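Local coordinates for protein thiamine-phosphate synthase (Pyrococcus furiosus, PDB 1XI3) that probably condenses a thiazole phosphate with a hydroxymethylpyrimidine diphosphate to make thiamine phosphate, releasing diphosphate in a magnesium-dependent reaction, at residues 176-181 / 209-214; 79-83 / 105-109. All blocks are in the same frame, centred on the assembly; numbering follows the deposited sequence.

How the contacts relate
Both contacts lie around the outside of one TIM barrel, on opposite sides of the chain's centre; their own centres are 32 Å apart and they share no element. Contact 1 joins helices 176-180 and 199-214, which flank the last strand of the barrel, 186-189. It is partly buried: Leu180 is seated among aliphatic side chains on the inner side, and a salt bridge closes the exposed one. Contact 2 sets helix 79-85 against the turn that leads from helix 99-105 into strand 110-115. It is smaller, mostly buried and purely apolar across its two segments, and the second subunit packs at its border, whereas no other chain of the assembly touches contact 1.

Contact 1: residues 176-181 / 209-214; sequences AREVLK and IVEEVL
Arg177 NH2 meets Glu212 OE1 at 2.7 Å, a salt bridge on the outer side of two neighbouring helices of the TIM barrel. The carboxylate carbon lies at the guanidinium edge, in its plane, though the two flat groups are turned 38° apart. Ile209 CG2 sits 4.2 Å above the centre of one guanidinium face. The arginine chain runs extended from CG to NE, with CG resting 3.7 Å from Val213 CG2, so its aliphatic part packs on the valine before its charged end reaches the acid.

Beneath this bridge the contact turns apolar. The helical segments 176-180 and 209-214 cross at -40°, and Leu180 is a knob seated in a hole made by Ile209, Val210, Val213 and Leu214. With CG anti to the carbonyl carbon (chi1 -73°), its isobutyl group reaches over to 209-214, where CD1 meets Ile209 and Val210 and CD2 meets Leu214. Ile187 of strand 186-189 touches Ala176, Leu180 and Val210 from the barrel side, so the two helices close over the last strand. At the root of the knob, Leu180 CB packs 3.7 Å from Val213 CG1.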
# COMPACT_ATOMS: atom_id res chain seq x y z
N ALA A 176 -16.77 6.92 28.20
CA ALA A 176 -17.60 6.55 27.06
C ALA A 176 -18.99 7.17 27.06
O ALA A 176 -19.44 7.66 26.03
CB ALA A 176 -17.66 5.05 26.90
N ARG A 177 -19.70 7.22 28.20
CA ARG A 177 -21.03 7.87 28.20
C ARG A 177 -20.98 9.34 27.82
O ARG A 177 -21.77 9.79 27.02
CB ARG A 177 -21.75 7.76 29.57
CG ARG A 177 -22.29 6.41 29.82
CD ARG A 177 -23.31 6.41 30.98
NE ARG A 177 -24.14 5.22 30.83
CZ ARG A 177 -23.75 4.02 31.22
NH1 ARG A 177 -22.57 3.85 31.79
NH2 ARG A 177 -24.54 2.97 31.03
N GLU A 178 -20.02 10.10 28.39
CA GLU A 178 -19.94 11.49 28.07
C GLU A 178 -19.64 11.66 26.58
O GLU A 178 -20.16 12.55 25.95
CB GLU A 178 -18.87 12.20 28.90
CG GLU A 178 -19.06 13.71 28.92
N VAL A 179 -18.78 10.79 26.04
CA VAL A 179 -18.48 10.85 24.59
C VAL A 179 -19.76 10.58 23.76
O VAL A 179 -20.12 11.33 22.85
CB VAL A 179 -17.35 9.86 24.19
CG1 VAL A 179 -17.16 9.82 22.70
CG2 VAL A 179 -16.01 10.26 24.87
N LEU A 180 -20.46 9.52 24.13
CA LEU A 180 -21.68 9.12 23.41
C LEU A 180 -22.78 10.21 23.46
O LEU A 180 -23.52 10.42 22.50
CB LEU A 180 -22.15 7.79 23.98
CG LEU A 180 -21.30 6.58 23.58
CD1 LEU A 180 -21.45 5.41 24.53
CD2 LEU A 180 -21.62 6.15 22.12
N LYS A 181 -22.83 10.96 24.57
CA LYS A 181 -23.81 12.04 24.69
C LYS A 181 -23.52 13.26 23.80
O LYS A 181 -24.34 14.17 23.69
CB LYS A 181 -23.91 12.46 26.16
CG LYS A 181 -24.63 11.46 27.04
CD LYS A 181 -25.01 12.09 28.40
CE LYS A 181 -24.18 11.60 29.52
NZ LYS A 181 -24.59 12.12 30.89
N ILE A 209 -22.49 -0.22 27.30
CA ILE A 209 -22.54 1.24 27.45
C ILE A 209 -23.10 1.88 26.20
O ILE A 209 -23.98 2.72 26.25
CB ILE A 209 -21.16 1.84 27.82
CG1 ILE A 209 -20.69 1.35 29.21
CG2 ILE A 209 -21.22 3.37 27.80
CD1 ILE A 209 -19.25 1.75 29.56
N VAL A 210 -22.57 1.49 25.04
CA VAL A 210 -23.12 1.96 23.80
C VAL A 210 -24.62 1.71 23.65
O VAL A 210 -25.35 2.62 23.22
CB VAL A 210 -22.36 1.33 22.60
CG1 VAL A 210 -23.02 1.67 21.32
CG2 VAL A 210 -20.91 1.89 22.59
N GLU A 211 -25.07 0.50 23.96
CA GLU A 211 -26.48 0.14 23.76
C GLU A 211 -27.36 0.97 24.71
O GLU A 211 -28.41 1.49 24.33
CB GLU A 211 -26.71 -1.34 24.00
CG GLU A 211 -26.14 -2.26 22.89
CD GLU A 211 -26.76 -2.04 21.54
OE1 GLU A 211 -27.94 -1.62 21.49
OE2 GLU A 211 -26.07 -2.27 20.51
N GLU A 212 -26.89 1.08 25.93
CA GLU A 212 -27.57 1.86 26.98
C GLU A 212 -27.68 3.37 26.72
O GLU A 212 -28.67 3.98 27.07
CB GLU A 212 -26.88 1.60 28.29
CG GLU A 212 -27.21 0.19 28.76
CD GLU A 212 -26.63 -0.16 30.08
OE1 GLU A 212 -25.79 0.60 30.59
OE2 GLU A 212 -27.03 -1.23 30.60
N VAL A 213 -26.68 3.99 26.10
CA VAL A 213 -26.80 5.41 25.80
C VAL A 213 -27.55 5.62 24.52
O VAL A 213 -28.48 6.40 24.48
CB VAL A 213 -25.42 6.13 25.76
CG1 VAL A 213 -25.60 7.61 25.39
CG2 VAL A 213 -24.72 5.98 27.06
N LEU A 214 -27.15 4.90 23.46
CA LEU A 214 -27.75 5.12 22.15
C LEU A 214 -29.16 4.55 22.02
O LEU A 214 -29.95 5.08 21.25
CB LEU A 214 -26.85 4.54 21.04
CG LEU A 214 -25.45 5.18 20.95
CD1 LEU A 214 -24.78 4.81 19.61
CD2 LEU A 214 -25.49 6.66 21.07

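Contact 2: residues 79-83 / 105-109; sequences VDVAL and IAPNL
Leu83 and Val79, one helical turn apart, both press on the methyl of Ala106: its CB lies 3.7 Å from Leu83 CD2 and 3.8 Å from Val79 CG1. This is the tight part of the contact. Val79 works through a single branch, CG1, which is anti to the backbone N (chi1 172°) and also meets the tip of Ile105, 3.9 Å from CD1. From the far end of the turn, Leu109 sends CD1 in to rest 3.9 Å from Ala82 CB, with Val79 CG1 and Leu83 CD2 both a little farther off. One methyl of Leu109 thus touches three residues of the helix.

Across these two segments the other branch of Leu83 is less closely met, its CD1 lying 4.2 Å from Ile105 O. This side borders the second subunit, where Leu83 packs on Ile105 of that chain. An alanine in place of Leu83 would probably cost Ala106 CB and Leu109 CD1 their contact with CD2, leaving them to Val79 and Ala82, and open a gap beside the subunit interface. Farther round, Pro107 and Asn108 form the exposed middle of a type I beta turn from Ala106 to Leu109, well clear of the helix.

Asp77 and Asp96, predicted magnesium ligands, have their side chains about 6 and 7 Å from that of Val79. The arrangement is that of neighbouring beta-alpha units in a TIM barrel, the helix of one packed against the turn that leads from the next unit's helix into the following strand, 110-115.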
# COMPACT_ATOMS: atom_id res chain seq x y z
N VAL A 79 -5.48 1.03 0.58
CA VAL A 79 -6.56 0.70 -0.36
C VAL A 79 -6.27 -0.63 -1.11
O VAL A 79 -7.18 -1.42 -1.42
CB VAL A 79 -6.77 1.84 -1.33
CG1 VAL A 79 -7.75 1.46 -2.42
CG2 VAL A 79 -7.18 3.10 -0.61
N ASP A 80 -5.00 -0.89 -1.40
CA ASP A 80 -4.59 -2.14 -2.06
C ASP A 80 -4.99 -3.33 -1.22
O ASP A 80 -5.60 -4.30 -1.71
CB ASP A 80 -3.10 -2.21 -2.39
CG ASP A 80 -2.18 -1.93 -1.19
OD1 ASP A 80 -2.55 -1.13 -0.32
OD2 ASP A 80 -1.05 -2.51 -1.18
N VAL A 81 -4.66 -3.25 0.06
CA VAL A 81 -4.99 -4.33 0.99
C VAL A 81 -6.51 -4.49 1.13
O VAL A 81 -7.03 -5.59 1.05
CB VAL A 81 -4.31 -4.13 2.32
CG1 VAL A 81 -4.76 -5.21 3.34
CG2 VAL A 81 -2.77 -4.17 2.14
N ALA A 82 -7.21 -3.37 1.31
CA ALA A 82 -8.66 -3.37 1.41
C ALA A 82 -9.27 -4.05 0.19
O ALA A 82 -10.15 -4.88 0.32
CB ALA A 82 -9.18 -1.95 1.57
N LEU A 83 -8.79 -3.70 -0.99
CA LEU A 83 -9.36 -4.32 -2.20
C LEU A 83 -9.05 -5.82 -2.24
O LEU A 83 -9.94 -6.65 -2.56
CB LEU A 83 -8.82 -3.64 -3.45
CG LEU A 83 -9.33 -2.22 -3.71
CD1 LEU A 83 -8.52 -1.63 -4.85
CD2 LEU A 83 -10.79 -2.20 -4.08
N ILE A 105 -10.20 4.80 -7.61
CA ILE A 105 -9.59 3.51 -7.80
C ILE A 105 -10.33 2.36 -7.10
O ILE A 105 -10.15 1.19 -7.45
CB ILE A 105 -8.08 3.49 -7.42
CG1 ILE A 105 -7.84 3.77 -5.93
CG2 ILE A 105 -7.34 4.52 -8.23
CD1 ILE A 105 -6.46 3.40 -5.49
N ALA A 106 -11.20 2.71 -6.15
CA ALA A 106 -11.90 1.72 -5.34
C ALA A 106 -13.32 2.20 -5.11
O ALA A 106 -13.71 2.52 -4.01
CB ALA A 106 -11.16 1.51 -4.04
N PRO A 107 -14.12 2.25 -6.20
CA PRO A 107 -15.42 2.87 -6.08
C PRO A 107 -16.45 2.17 -5.18
O PRO A 107 -17.47 2.78 -4.85
CB PRO A 107 -15.94 2.88 -7.54
CG PRO A 107 -15.13 1.90 -8.26
CD PRO A 107 -13.80 1.85 -7.58
N ASN A 108 -16.22 0.92 -4.85
CA ASN A 108 -17.16 0.19 -3.98
C ASN A 108 -16.81 0.20 -2.49
O ASN A 108 -17.61 -0.28 -1.68
CB ASN A 108 -17.32 -1.24 -4.46
CG ASN A 108 -17.91 -1.31 -5.85
OD1 ASN A 108 -18.58 -0.40 -6.28
ND2 ASN A 108 -17.64 -2.39 -6.55
N LEU A 109 -15.65 0.74 -2.10
CA LEU A 109 -15.26 0.80 -0.71
C LEU A 109 -15.96 1.93 0.02
O LEU A 109 -16.15 3.04 -0.52
CB LEU A 109 -13.72 1.00 -0.57
CG LEU A 109 -12.84 -0.14 -0.96
CD1 LEU A 109 -11.38 0.26 -0.75
CD2 LEU A 109 -13.14 -1.44 -0.24